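PDB 5HZD: terminal uridylyltransferase 1 from Trypanosoma brucei, which adds uridines from UTP to the 3' ends of guide RNAs, ribosomal RNAs and some mRNAs, and takes part in mitochondrial RNA editing. Local coordinates for residues R197-I202 with A242-T247; R209-L214 with L260-L265; V129-M134 with S364-T369; M115-G120 with P373-M378. One frame throughout, in Å; residues are numbered along the deposited sequence.

Contact 1 (R197-I202 with A242-T247); sequences RSIRFI and ATLEST
I199 and A242 exchange two backbone hydrogen bonds, I199 N to A242 O at 2.9 Å and A242 N to I199 O at 3.0 Å, as a hydrogen-bonded antiparallel pair. One step along, S198 and T243 form a non-hydrogen-bonded pair, and beyond them L244 N donates to R197 O (2.9 Å).

On the face that carries S198 and T243, T243 OG1 donates to S198 OG at 2.9 Å, while S198 OG is also bonded to V194 O; two small hydroxyl residues suit this close spacing. R197 reaches over the end of strand 239-244, starting with CG between the backbone N and the carbonyl carbon (chi1 52°) and running extended to NE. Its NH1 meets L244 O at 2.9 Å, with the oxygen in the guanidinium plane, and is also hydrogen-bonded to Q229 OE1.

Apolar packing belongs to the face of I199 and A242. I199 CG1 rests 4.1 Å from L244 CD2, the two side chains crossing at about a right angle, and 4.2 Å from A242 CB, a methyl small enough for this covered position. Alanines of helix 247-254, whose start S246 caps through A249 N, lie against I199 and L244.

The chemistry thus divides by face: T243 donates to S198, which passes its own bond on to V194 O, branched aliphatics bury against a helix on the other side, and arginine pins the strand end where backbone pairing stops.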
loop_
_atom_site.group_PDB
_atom_site.type_symbol
_atom_site.label_atom_id
_atom_site.label_comp_id
_atom_site.label_asym_id
_atom_site.label_seq_id
_atom_site.Cartn_x
_atom_site.Cartn_y
_atom_site.Cartn_z
ATOM N N ARG A 197 3.215 26.035 -11.666
ATOM C CA ARG A 197 2.626 26.771 -10.552
ATOM C C ARG A 197 1.834 27.976 -11.030
ATOM O O ARG A 197 1.594 28.909 -10.264
ATOM C CB ARG A 197 3.665 27.166 -9.495
ATOM C CG ARG A 197 4.887 27.886 -10.025
ATOM C CD ARG A 197 5.996 27.885 -8.969
ATOM N NE ARG A 197 7.249 28.393 -9.518
ATOM C CZ ARG A 197 7.563 29.683 -9.587
ATOM N NH1 ARG A 197 6.718 30.600 -9.135
ATOM N NH2 ARG A 197 8.724 30.060 -10.103
ATOM N N SER A 198 1.388 27.918 -12.278
ATOM C CA SER A 198 0.504 28.950 -12.826
ATOM C C SER A 198 -0.880 28.408 -13.147
ATOM O O SER A 198 -1.036 27.240 -13.519
ATOM C CB SER A 198 1.093 29.544 -14.094
ATOM O OG SER A 198 2.389 30.084 -13.822
ATOM N N ILE A 199 -1.878 29.272 -13.019
ATOM C CA ILE A 199 -3.265 28.895 -13.301
ATOM C C ILE A 199 -3.929 29.974 -14.147
ATOM O O ILE A 199 -3.411 31.082 -14.292
ATOM C CB ILE A 199 -4.082 28.714 -12.002
ATOM C CG1 ILE A 199 -4.082 30.020 -11.205
ATOM C CG2 ILE A 199 -3.522 27.553 -11.161
ATOM C CD1 ILE A 199 -4.822 29.932 -9.882
ATOM N N ARG A 200 -5.094 29.658 -14.693
ATOM C CA ARG A 200 -5.812 30.576 -15.534
ATOM C C ARG A 200 -7.270 30.586 -15.122
ATOM O O ARG A 200 -7.887 29.529 -15.023
ATOM C CB ARG A 200 -5.762 30.066 -16.959
ATOM C CG ARG A 200 -5.823 31.141 -17.979
ATOM C CD ARG A 200 -4.512 31.208 -18.753
ATOM N NE ARG A 200 -4.089 29.892 -19.218
ATOM C CZ ARG A 200 -4.696 29.202 -20.179
ATOM N NH1 ARG A 200 -5.771 29.692 -20.784
ATOM N NH2 ARG A 200 -4.227 28.012 -20.530
ATOM N N PHE A 201 -7.820 31.772 -14.916
ATOM C CA PHE A 201 -9.255 31.877 -14.730
ATOM C C PHE A 201 -9.893 32.339 -16.037
ATOM O O PHE A 201 -9.550 33.406 -16.536
ATOM C CB PHE A 201 -9.544 32.905 -13.644
ATOM C CG PHE A 201 -9.034 32.516 -12.287
ATOM C CD1 PHE A 201 -7.721 32.795 -11.910
ATOM C CD2 PHE A 201 -9.884 31.899 -11.366
ATOM C CE1 PHE A 201 -7.261 32.428 -10.653
ATOM C CE2 PHE A 201 -9.433 31.548 -10.106
ATOM C CZ PHE A 201 -8.117 31.807 -9.746
ATOM N N ILE A 202 -10.846 31.573 -16.586
ATOM C CA ILE A 202 -11.616 32.037 -17.736
ATOM C C ILE A 202 -12.954 32.555 -17.232
ATOM O O ILE A 202 -13.659 31.832 -16.520
ATOM C CB ILE A 202 -11.892 30.890 -18.733
ATOM C CG1 ILE A 202 -10.566 30.279 -19.196
ATOM C CG2 ILE A 202 -12.734 31.363 -19.893
ATOM C CD1 ILE A 202 -9.616 31.273 -19.700
ATOM N N ALA A 242 -2.319 33.689 -13.239
ATOM C CA ALA A 242 -1.598 33.968 -12.008
ATOM C C ALA A 242 -0.502 32.942 -11.836
ATOM O O ALA A 242 -0.724 31.730 -12.022
ATOM C CB ALA A 242 -2.539 33.922 -10.813
ATOM N N THR A 243 0.680 33.428 -11.476
ATOM C CA THR A 243 1.778 32.563 -11.081
ATOM C C THR A 243 1.938 32.648 -9.576
ATOM O O THR A 243 2.067 33.734 -9.010
ATOM C CB THR A 243 3.083 32.982 -11.760
ATOM O OG1 THR A 243 2.936 32.817 -13.171
ATOM C CG2 THR A 243 4.240 32.104 -11.279
ATOM N N LEU A 244 1.928 31.499 -8.928
ATOM C CA LEU A 244 1.969 31.438 -7.481
ATOM C C LEU A 244 3.364 30.992 -7.079
ATOM O O LEU A 244 4.126 30.543 -7.925
ATOM C CB LEU A 244 0.917 30.449 -6.960
ATOM C CG LEU A 244 -0.551 30.859 -7.178
ATOM C CD1 LEU A 244 -0.780 32.325 -6.801
ATOM C CD2 LEU A 244 -1.025 30.599 -8.596
ATOM N N GLU A 245 3.681 31.091 -5.793
ATOM C CA GLU A 245 5.054 30.830 -5.326
ATOM C C GLU A 245 5.426 29.349 -5.371
ATOM O O GLU A 245 6.618 28.993 -5.368
ATOM C CB GLU A 245 5.245 31.380 -3.911
ATOM C CG GLU A 245 4.465 30.639 -2.842
ATOM C CD GLU A 245 4.580 31.291 -1.473
ATOM O OE1 GLU A 245 3.729 31.003 -0.601
ATOM O OE2 GLU A 245 5.522 32.091 -1.272
ATOM N N SER A 246 4.415 28.486 -5.417
ATOM C CA SER A 246 4.646 27.044 -5.397
ATOM C C SER A 246 3.472 26.347 -6.064
ATOM O O SER A 246 2.434 26.956 -6.296
ATOM C CB SER A 246 4.779 26.548 -3.963
ATOM O OG SER A 246 3.530 26.573 -3.299
ATOM N N THR A 247 3.645 25.069 -6.379
ATOM C CA THR A 247 2.537 24.278 -6.923
ATOM C C THR A 247 1.418 24.112 -5.914
ATOM O O THR A 247 0.257 24.002 -6.285
ATOM C CB THR A 247 3.024 22.884 -7.377
ATOM O OG1 THR A 247 3.820 22.305 -6.336
ATOM C CG2 THR A 247 3.866 22.997 -8.642
#

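Contact 2 (R209-L214 with L260-L265); sequences REDRLL and LASASL
D211 drives its carboxylate into the backbone of A261 and S262, and here the contact is tight. S262 N donates to D211 OD1 at 3.0 Å along a fairly straight path (165°), and S262 OG donates to D211 OD2 over a short 2.5 Å. Both oxygens use their syn lone pairs, so a single serine grips the group like a fork. A261 N adds a weak, bent bond to D211 OD1 (2.9 Å). Turned back toward the helix start, with CG beside the backbone N (chi1 -73°), D211 accepts through OD2 from T208 N too. L265 completes the buried side: its CD2 meets D211 OD2 tip to tip at 3.5 Å. Aspartate suits the place because its short arm presents two acceptors to a cluster of donors near a helix start, whose dipole would probably help to stabilise the negative charge.

The outer side is looser and partly open to solvent. L214 CD1 lies 3.9 Å from A261 CB, L214 CB is 4.0 Å from L260 CD2, and E210, extended beyond CG, brings OE1 to 3.6 Å from the exposed A261 CB.

The bond from D211 back to T208, just before helix 209-223, resembles one half of a capping box. Here the same carboxylate also anchors a loop that closes in a type II beta turn, S262 to L265, ahead of strand 267-271.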
loop_
_atom_site.group_PDB
_atom_site.type_symbol
_atom_site.label_atom_id
_atom_site.label_comp_id
_atom_site.label_asym_id
_atom_site.label_seq_id
_atom_site.Cartn_x
_atom_site.Cartn_y
_atom_site.Cartn_z
ATOM N N ARG A 209 -13.089 46.993 -13.823
ATOM C CA ARG A 209 -11.913 47.218 -12.995
ATOM C C ARG A 209 -12.145 46.740 -11.558
ATOM O O ARG A 209 -11.259 46.135 -10.950
ATOM C CB ARG A 209 -11.521 48.703 -13.044
ATOM C CG ARG A 209 -10.590 49.163 -11.922
ATOM C CD ARG A 209 -9.162 48.682 -12.079
ATOM N NE ARG A 209 -8.301 49.329 -11.088
ATOM C CZ ARG A 209 -6.992 49.122 -10.985
ATOM N NH1 ARG A 209 -6.389 48.282 -11.813
ATOM N NH2 ARG A 209 -6.286 49.755 -10.054
ATOM N N GLU A 210 -13.342 46.978 -11.031
ATOM C CA GLU A 210 -13.666 46.552 -9.684
ATOM C C GLU A 210 -13.653 45.031 -9.637
ATOM O O GLU A 210 -13.142 44.442 -8.686
ATOM C CB GLU A 210 -15.032 47.067 -9.241
ATOM C CG GLU A 210 -15.435 46.577 -7.870
ATOM C CD GLU A 210 -16.775 47.102 -7.401
ATOM O OE1 GLU A 210 -17.684 47.336 -8.237
ATOM O OE2 GLU A 210 -16.920 47.276 -6.170
ATOM N N ASP A 211 -14.202 44.396 -10.674
ATOM C CA ASP A 211 -14.221 42.919 -10.733
ATOM C C ASP A 211 -12.803 42.350 -10.730
ATOM O O ASP A 211 -12.526 41.344 -10.048
ATOM C CB ASP A 211 -14.898 42.411 -12.006
ATOM C CG ASP A 211 -16.393 42.588 -12.008
ATOM O OD1 ASP A 211 -17.051 42.328 -10.968
ATOM O OD2 ASP A 211 -16.923 43.001 -13.069
ATOM N N ARG A 212 -11.912 42.957 -11.515
ATOM C CA ARG A 212 -10.518 42.488 -11.592
ATOM C C ARG A 212 -9.851 42.550 -10.223
ATOM O O ARG A 212 -9.139 41.615 -9.837
ATOM C CB ARG A 212 -9.691 43.294 -12.624
ATOM C CG ARG A 212 -10.112 43.077 -14.091
ATOM C CD ARG A 212 -9.129 43.665 -15.143
ATOM N NE ARG A 212 -8.962 45.106 -15.063
ATOM C CZ ARG A 212 -9.738 46.007 -15.682
ATOM N NH1 ARG A 212 -10.775 45.618 -16.427
ATOM N NH2 ARG A 212 -9.488 47.310 -15.539
ATOM N N LEU A 213 -10.082 43.632 -9.486
ATOM C CA LEU A 213 -9.495 43.763 -8.150
ATOM C C LEU A 213 -10.066 42.744 -7.177
ATOM O O LEU A 213 -9.350 42.242 -6.299
ATOM C CB LEU A 213 -9.661 45.186 -7.600
ATOM C CG LEU A 213 -8.841 46.254 -8.327
ATOM C CD1 LEU A 213 -9.233 47.627 -7.807
ATOM C CD2 LEU A 213 -7.360 46.022 -8.125
ATOM N N LEU A 214 -11.336 42.403 -7.347
ATOM C CA LEU A 214 -11.962 41.416 -6.479
ATOM C C LEU A 214 -11.395 40.034 -6.749
ATOM O O LEU A 214 -11.120 39.281 -5.810
ATOM C CB LEU A 214 -13.501 41.436 -6.628
ATOM C CG LEU A 214 -14.171 42.637 -5.954
ATOM C CD1 LEU A 214 -15.662 42.782 -6.345
ATOM C CD2 LEU A 214 -14.026 42.521 -4.451
ATOM N N LEU A 260 -17.411 38.232 -7.354
ATOM C CA LEU A 260 -17.231 39.380 -8.205
ATOM C C LEU A 260 -18.463 40.258 -8.081
ATOM O O LEU A 260 -19.524 39.812 -7.634
ATOM C CB LEU A 260 -16.971 38.933 -9.646
ATOM C CG LEU A 260 -15.795 37.949 -9.752
ATOM C CD1 LEU A 260 -15.544 37.623 -11.211
ATOM C CD2 LEU A 260 -14.521 38.441 -9.075
ATOM N N ALA A 261 -18.304 41.515 -8.452
ATOM C CA ALA A 261 -19.379 42.504 -8.312
ATOM C C ALA A 261 -20.441 42.370 -9.416
ATOM O O ALA A 261 -21.638 42.388 -9.112
ATOM C CB ALA A 261 -18.797 43.900 -8.285
ATOM N N SER A 262 -20.002 42.226 -10.676
ATOM C CA SER A 262 -20.922 42.240 -11.829
ATOM C C SER A 262 -21.853 41.054 -11.776
ATOM O O SER A 262 -21.425 39.920 -11.634
ATOM C CB SER A 262 -20.162 42.211 -13.170
ATOM O OG SER A 262 -19.422 43.402 -13.362
ATOM N N ALA A 263 -23.141 41.337 -11.894
ATOM C CA ALA A 263 -24.123 40.278 -11.814
ATOM C C ALA A 263 -23.867 39.216 -12.873
ATOM O O ALA A 263 -23.687 39.540 -14.060
ATOM C CB ALA A 263 -25.499 40.861 -11.990
ATOM N N SER A 264 -23.903 37.966 -12.424
ATOM C CA SER A 264 -23.755 36.760 -13.242
ATOM C C SER A 264 -22.392 36.560 -13.869
ATOM O O SER A 264 -22.224 35.673 -14.700
ATOM C CB SER A 264 -24.824 36.674 -14.317
ATOM O OG SER A 264 -26.124 36.630 -13.742
ATOM N N LEU A 265 -21.419 37.371 -13.473
ATOM C CA LEU A 265 -20.052 37.107 -13.910
ATOM C C LEU A 265 -19.470 35.946 -13.124
ATOM O O LEU A 265 -19.461 35.951 -11.889
ATOM C CB LEU A 265 -19.204 38.364 -13.742
ATOM C CG LEU A 265 -17.770 38.311 -14.284
ATOM C CD1 LEU A 265 -17.810 38.199 -15.817
ATOM C CD2 LEU A 265 -17.096 39.605 -13.892
#

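Contact 3 (V129-M134 with S364-T369); sequences VDVDAM and SLVNYT
L365 reaches across to three side chains of 129-134, each of which it crosses at about a right angle. Its CB lies 3.9 Å from V131 CG2, and its CD1 is 4.2 Å from V129 CG1. M134 approaches the same methyl, with SD 4.0 Å from L365 CD1 in the conformer given; a second conformer was deposited, so this touch is less certain. Next to them V131 CG1 meets V366 CG2 at 4.1 Å. Leucine suits the middle because its length carries CD1 between V129 and M134 with CB against V131, while the beta-branched valines present compact, rigid methyl surfaces. M134 sets CG anti to the backbone N (chi1 169°) and stays extended, which lets a residue one turn further along the helix reach the same leucine.

The second shell fixes both backbones. D130 caps the helix that bears V131 and M134: its OD1 accepts from A133 N at 3.0 Å, met from well above the carboxylate plane, while OD2 is held by H101. In 364-369, S364 OG accepts from V366 N at 3.2 Å in an ST turn and also bonds to E135 just beyond M134. A type I turn from L365 to Y368 then presents L365 and V366 to the valines.

Further out, F107 of strand 105-109 packs against V129, V131 and L365. L365 also touches I294, a UTP-binding residue of helix 292-304. The contact joins the end of strand 124-129 and short helix 131-135 to the loop between helices 336-349 and 385-409, beside an edge strand of the palm sheet.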
loop_
_atom_site.group_PDB
_atom_site.type_symbol
_atom_site.label_atom_id
_atom_site.label_comp_id
_atom_site.label_asym_id
_atom_site.label_seq_id
_atom_site.Cartn_x
_atom_site.Cartn_y
_atom_site.Cartn_z
ATOM N N VAL A 129 -10.095 12.334 6.632
ATOM C CA VAL A 129 -10.713 12.083 7.925
ATOM C C VAL A 129 -10.809 13.382 8.718
ATOM O O VAL A 129 -9.829 14.158 8.787
ATOM C CB VAL A 129 -9.854 11.098 8.777
ATOM C CG1 VAL A 129 -10.527 10.832 10.143
ATOM C CG2 VAL A 129 -9.642 9.784 8.007
ATOM N N ASP A 130 -11.982 13.590 9.318
ATOM C CA ASP A 130 -12.223 14.618 10.327
ATOM C C ASP A 130 -12.048 13.911 11.659
ATOM O O ASP A 130 -12.914 13.121 12.079
ATOM C CB ASP A 130 -13.665 15.138 10.160
ATOM C CG ASP A 130 -14.111 16.117 11.256
ATOM O OD1 ASP A 130 -13.495 16.202 12.346
ATOM O OD2 ASP A 130 -15.164 16.782 11.058
ATOM N N VAL A 131 -10.934 14.216 12.313
ATOM C CA VAL A 131 -10.536 13.515 13.539
ATOM C C VAL A 131 -11.515 13.754 14.689
ATOM O O VAL A 131 -11.881 12.791 15.378
ATOM C CB VAL A 131 -9.108 13.871 13.917
ATOM C CG1 VAL A 131 -8.735 13.300 15.310
ATOM C CG2 VAL A 131 -8.162 13.325 12.852
ATOM N N ASP A 132 -11.957 14.997 14.887
ATOM C CA ASP A 132 -12.987 15.302 15.881
ATOM C C ASP A 132 -14.213 14.419 15.655
ATOM O O ASP A 132 -14.745 13.822 16.600
ATOM C CB ASP A 132 -13.431 16.767 15.784
ATOM C CG ASP A 132 -12.435 17.725 16.380
ATOM O OD1 ASP A 132 -11.459 17.254 17.001
ATOM O OD2 ASP A 132 -12.643 18.960 16.250
ATOM N N ALA A 133 -14.662 14.337 14.401
ATOM C CA ALA A 133 -15.866 13.564 14.102
ATOM C C ALA A 133 -15.638 12.081 14.352
ATOM O O ALA A 133 -16.517 11.409 14.911
ATOM C CB ALA A 133 -16.318 13.787 12.663
ATOM N N MET A 134 -14.464 11.583 13.974
ATOM C CA MET A 134 -14.128 10.186 14.202
ATOM C C MET A 134 -14.206 9.880 15.696
ATOM O O MET A 134 -14.733 8.845 16.105
ATOM C CB MET A 134 -12.726 9.885 13.686
ATOM C CG MET A 134 -12.194 8.532 14.109
ATOM S SD MET A 134 -10.687 8.197 13.208
ATOM C CE MET A 134 -9.992 6.795 14.097
ATOM N N SER A 364 -6.882 5.938 17.723
ATOM C CA SER A 364 -7.205 7.361 17.685
ATOM C C SER A 364 -6.133 8.134 16.927
ATOM O O SER A 364 -4.933 7.851 17.060
ATOM C CB SER A 364 -7.314 7.930 19.082
ATOM O OG SER A 364 -7.585 9.327 19.029
ATOM N N LEU A 365 -6.567 9.131 16.161
ATOM C CA LEU A 365 -5.654 9.955 15.371
ATOM C C LEU A 365 -5.438 11.302 16.037
ATOM O O LEU A 365 -4.855 12.216 15.450
ATOM C CB LEU A 365 -6.214 10.146 13.967
ATOM C CG LEU A 365 -6.326 8.879 13.121
ATOM C CD1 LEU A 365 -7.109 9.190 11.845
ATOM C CD2 LEU A 365 -4.918 8.390 12.803
ATOM N N VAL A 366 -5.916 11.451 17.265
ATOM C CA VAL A 366 -5.754 12.713 17.990
ATOM C C VAL A 366 -4.291 13.176 18.102
ATOM O O VAL A 366 -3.976 14.362 17.905
ATOM C CB VAL A 366 -6.404 12.639 19.383
ATOM C CG1 VAL A 366 -5.984 13.834 20.228
ATOM C CG2 VAL A 366 -7.921 12.579 19.242
ATOM N N ASN A 367 -3.376 12.259 18.361
ATOM C CA ASN A 367 -1.979 12.704 18.521
ATOM C C ASN A 367 -1.132 12.548 17.264
ATOM O O ASN A 367 0.105 12.561 17.322
ATOM C CB ASN A 367 -1.318 11.980 19.685
ATOM C CG ASN A 367 -2.014 12.274 21.011
ATOM O OD1 ASN A 367 -2.426 13.404 21.275
ATOM N ND2 ASN A 367 -2.175 11.246 21.830
ATOM N N TYR A 368 -1.790 12.378 16.123
ATOM C CA TYR A 368 -1.083 12.030 14.893
ATOM C C TYR A 368 -0.332 13.234 14.337
ATOM O O TYR A 368 -0.842 14.350 14.331
ATOM C CB TYR A 368 -2.102 11.554 13.853
ATOM C CG TYR A 368 -1.501 10.729 12.739
ATOM C CD1 TYR A 368 -1.273 9.362 12.891
ATOM C CD2 TYR A 368 -1.181 11.316 11.515
ATOM C CE1 TYR A 368 -0.739 8.592 11.881
ATOM C CE2 TYR A 368 -0.650 10.547 10.478
ATOM C CZ TYR A 368 -0.430 9.192 10.655
ATOM O OH TYR A 368 0.098 8.453 9.597
ATOM N N THR A 369 0.893 13.001 13.884
ATOM C CA THR A 369 1.704 14.085 13.346
ATOM C C THR A 369 2.177 13.787 11.930
ATOM O O THR A 369 2.528 14.706 11.194
ATOM C CB THR A 369 2.956 14.336 14.220
ATOM O OG1 THR A 369 3.660 13.096 14.417
ATOM C CG2 THR A 369 2.553 14.902 15.565
#

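Contact 4 (M115-G120 with P373-M378); sequences MGVWDG and PRYTPM
G116 O accepts from T376 N at 2.9 Å, nearly straight (167°) and on a lone pair in the carbonyl plane, while Y375 CA adds a CH...O contact to the same oxygen at 3.4 Å. G116 is where the chain leaves helix 111-114, with a positive phi of 64° that glycine adopts easily. A side chain here would point at the other segment, close to T376 CB; R374 O lies 3.7 Å from G116 CA.

V117 carries the side-chain packing, and its two methyls divide the work. CG1 sits 3.3 Å from T376 O and 3.8 Å from Y375 CE1, approaching the ring obliquely. CG2 faces M378 CE at 3.7 Å, and these two side chains cross at about a right angle. M378 is bent at chi2 and again at chi3 (59°), the second bend placing CE against the valine; a flexible thioether suits such a folded path, and a compact branched residue suits the place between the Y375 ring and the M378 methyl. D77 takes both Y375 OH and M378 N, so the tyrosine can offer carbon to V117 and a polar tip to the aspartate. M115 lies close to S111, which by similarity binds UTP.

Chemically, a single backbone hydrogen bond between distant parts of the chain is backed by R311 of helix 310-324, which binds M115 O and T376 O through NH1 and P377 O through NH2. T376 N on G116 O and R311 NH1 on T376 O probably offset the repulsion between these two acceptor oxygens, G116 O and T376 O, 3.3 Å apart.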
loop_
_atom_site.group_PDB
_atom_site.type_symbol
_atom_site.label_atom_id
_atom_site.label_comp_id
_atom_site.label_asym_id
_atom_site.label_seq_id
_atom_site.Cartn_x
_atom_site.Cartn_y
_atom_site.Cartn_z
ATOM N N MET A 115 7.317 1.576 4.211
ATOM C CA MET A 115 8.718 1.396 3.778
ATOM C C MET A 115 9.556 2.645 3.937
ATOM O O MET A 115 10.761 2.598 3.705
ATOM C CB MET A 115 8.795 0.987 2.302
ATOM C CG MET A 115 7.915 -0.181 1.920
ATOM S SD MET A 115 8.683 -1.722 2.496
ATOM C CE MET A 115 7.331 -2.875 2.290
ATOM N N GLY A 116 8.939 3.770 4.296
ATOM C CA GLY A 116 9.676 5.007 4.511
ATOM C C GLY A 116 10.355 5.569 3.276
ATOM O O GLY A 116 11.225 6.421 3.389
ATOM N N VAL A 117 9.934 5.100 2.099
ATOM C CA VAL A 117 10.447 5.603 0.831
ATOM C C VAL A 117 9.305 5.584 -0.190
ATOM O O VAL A 117 8.296 4.888 0.012
ATOM C CB VAL A 117 11.610 4.717 0.265
ATOM C CG1 VAL A 117 12.808 4.727 1.191
ATOM C CG2 VAL A 117 11.129 3.291 -0.005
ATOM N N TRP A 118 9.476 6.328 -1.288
ATOM C CA TRP A 118 8.527 6.275 -2.407
ATOM C C TRP A 118 9.304 6.411 -3.722
ATOM O O TRP A 118 10.189 7.255 -3.826
ATOM C CB TRP A 118 7.481 7.382 -2.255
ATOM C CG TRP A 118 6.424 7.389 -3.355
ATOM C CD1 TRP A 118 5.583 6.380 -3.698
ATOM C CD2 TRP A 118 6.103 8.490 -4.204
ATOM N NE1 TRP A 118 4.753 6.778 -4.715
ATOM C CE2 TRP A 118 5.065 8.062 -5.060
ATOM C CE3 TRP A 118 6.605 9.785 -4.344
ATOM C CZ2 TRP A 118 4.487 8.901 -6.016
ATOM C CZ3 TRP A 118 6.044 10.607 -5.314
ATOM C CH2 TRP A 118 5.008 10.152 -6.144
ATOM N N ASP A 119 8.974 5.588 -4.726
ATOM C CA ASP A 119 9.745 5.563 -5.972
ATOM C C ASP A 119 9.218 6.519 -7.040
ATOM O O ASP A 119 9.825 6.701 -8.113
ATOM C CB ASP A 119 9.840 4.113 -6.491
ATOM C CG ASP A 119 8.486 3.508 -6.811
ATOM O OD1 ASP A 119 7.469 4.228 -6.713
ATOM O OD2 ASP A 119 8.414 2.305 -7.191
ATOM N N GLY A 120 8.097 7.152 -6.739
ATOM C CA GLY A 120 7.566 8.177 -7.618
ATOM C C GLY A 120 6.535 7.559 -8.535
ATOM O O GLY A 120 5.906 8.252 -9.329
ATOM N N PRO A 373 4.555 11.257 5.264
ATOM C CA PRO A 373 5.368 10.121 5.736
ATOM C C PRO A 373 6.828 10.503 5.847
ATOM O O PRO A 373 7.383 11.194 4.975
ATOM C CB PRO A 373 5.164 9.076 4.650
ATOM C CG PRO A 373 3.764 9.416 4.098
ATOM C CD PRO A 373 3.802 10.914 4.037
ATOM N N ARG A 374 7.456 10.083 6.940
ATOM C CA ARG A 374 8.868 10.380 7.157
ATOM C C ARG A 374 9.764 9.507 6.278
ATOM O O ARG A 374 9.533 8.285 6.137
ATOM C CB ARG A 374 9.205 10.247 8.641
ATOM C CG ARG A 374 8.681 11.464 9.431
ATOM C CD ARG A 374 9.282 11.574 10.819
ATOM N NE ARG A 374 8.874 10.445 11.636
ATOM C CZ ARG A 374 9.653 9.843 12.523
ATOM N NH1 ARG A 374 10.900 10.270 12.719
ATOM N NH2 ARG A 374 9.178 8.811 13.216
ATOM N N TYR A 375 10.763 10.145 5.694
ATOM C CA TYR A 375 11.688 9.466 4.803
ATOM C C TYR A 375 12.844 8.836 5.590
ATOM O O TYR A 375 13.489 9.507 6.405
ATOM C CB TYR A 375 12.229 10.455 3.747
ATOM C CG TYR A 375 13.287 9.822 2.860
ATOM C CD1 TYR A 375 12.928 8.992 1.810
ATOM C CD2 TYR A 375 14.642 10.037 3.108
ATOM C CE1 TYR A 375 13.913 8.367 1.020
ATOM C CE2 TYR A 375 15.629 9.445 2.332
ATOM C CZ TYR A 375 15.246 8.598 1.282
ATOM O OH TYR A 375 16.264 8.006 0.534
ATOM N N THR A 376 13.096 7.551 5.334
ATOM C CA THR A 376 14.265 6.857 5.869
ATOM C C THR A 376 14.933 6.119 4.706
ATOM O O THR A 376 14.285 5.266 4.074
ATOM C CB THR A 376 13.839 5.780 6.901
ATOM O OG1 THR A 376 13.084 6.397 7.961
ATOM C CG2 THR A 376 15.071 5.115 7.484
ATOM N N PRO A 377 16.207 6.423 4.417
ATOM C CA PRO A 377 16.902 5.754 3.305
ATOM C C PRO A 377 16.905 4.241 3.489
ATOM O O PRO A 377 16.999 3.776 4.620
ATOM C CB PRO A 377 18.357 6.228 3.428
ATOM C CG PRO A 377 18.338 7.396 4.348
ATOM C CD PRO A 377 17.054 7.375 5.140
ATOM N N MET A 378 16.797 3.511 2.380
ATOM C CA MET A 378 16.846 2.052 2.397
ATOM C C MET A 378 18.133 1.489 2.994
ATOM O O MET A 378 18.102 0.433 3.655
ATOM C CB MET A 378 16.620 1.528 0.966
ATOM C CG MET A 378 16.246 0.054 0.873
ATOM S SD MET A 378 14.762 -0.392 1.785
ATOM C CE MET A 378 13.521 0.650 1.043
#

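From the N terminus, contact 4 opens first at 115-120 and contact 3 soon after at 129-134, both in the nucleotidyltransferase palm. The chain then leaves for a separate four-stranded antiparallel sheet, where contacts 1 and 2 cross: 197-202 and 209-214 come in turn, then their partners 242-247 and 260-265. Contact 1 pairs two inner strands of that sheet, and contact 2, about 19 Å away between centres, ties the start of helix 209-223 to the loop before strand 267-271. Returning, the chain closes contact 3 at 364-369 and contact 4 at 373-378, so contact 4 encloses contact 3, which encloses the crossed pair. Both outer contacts fasten one long loop, between helices 336-349 and 385-409, back onto the palm.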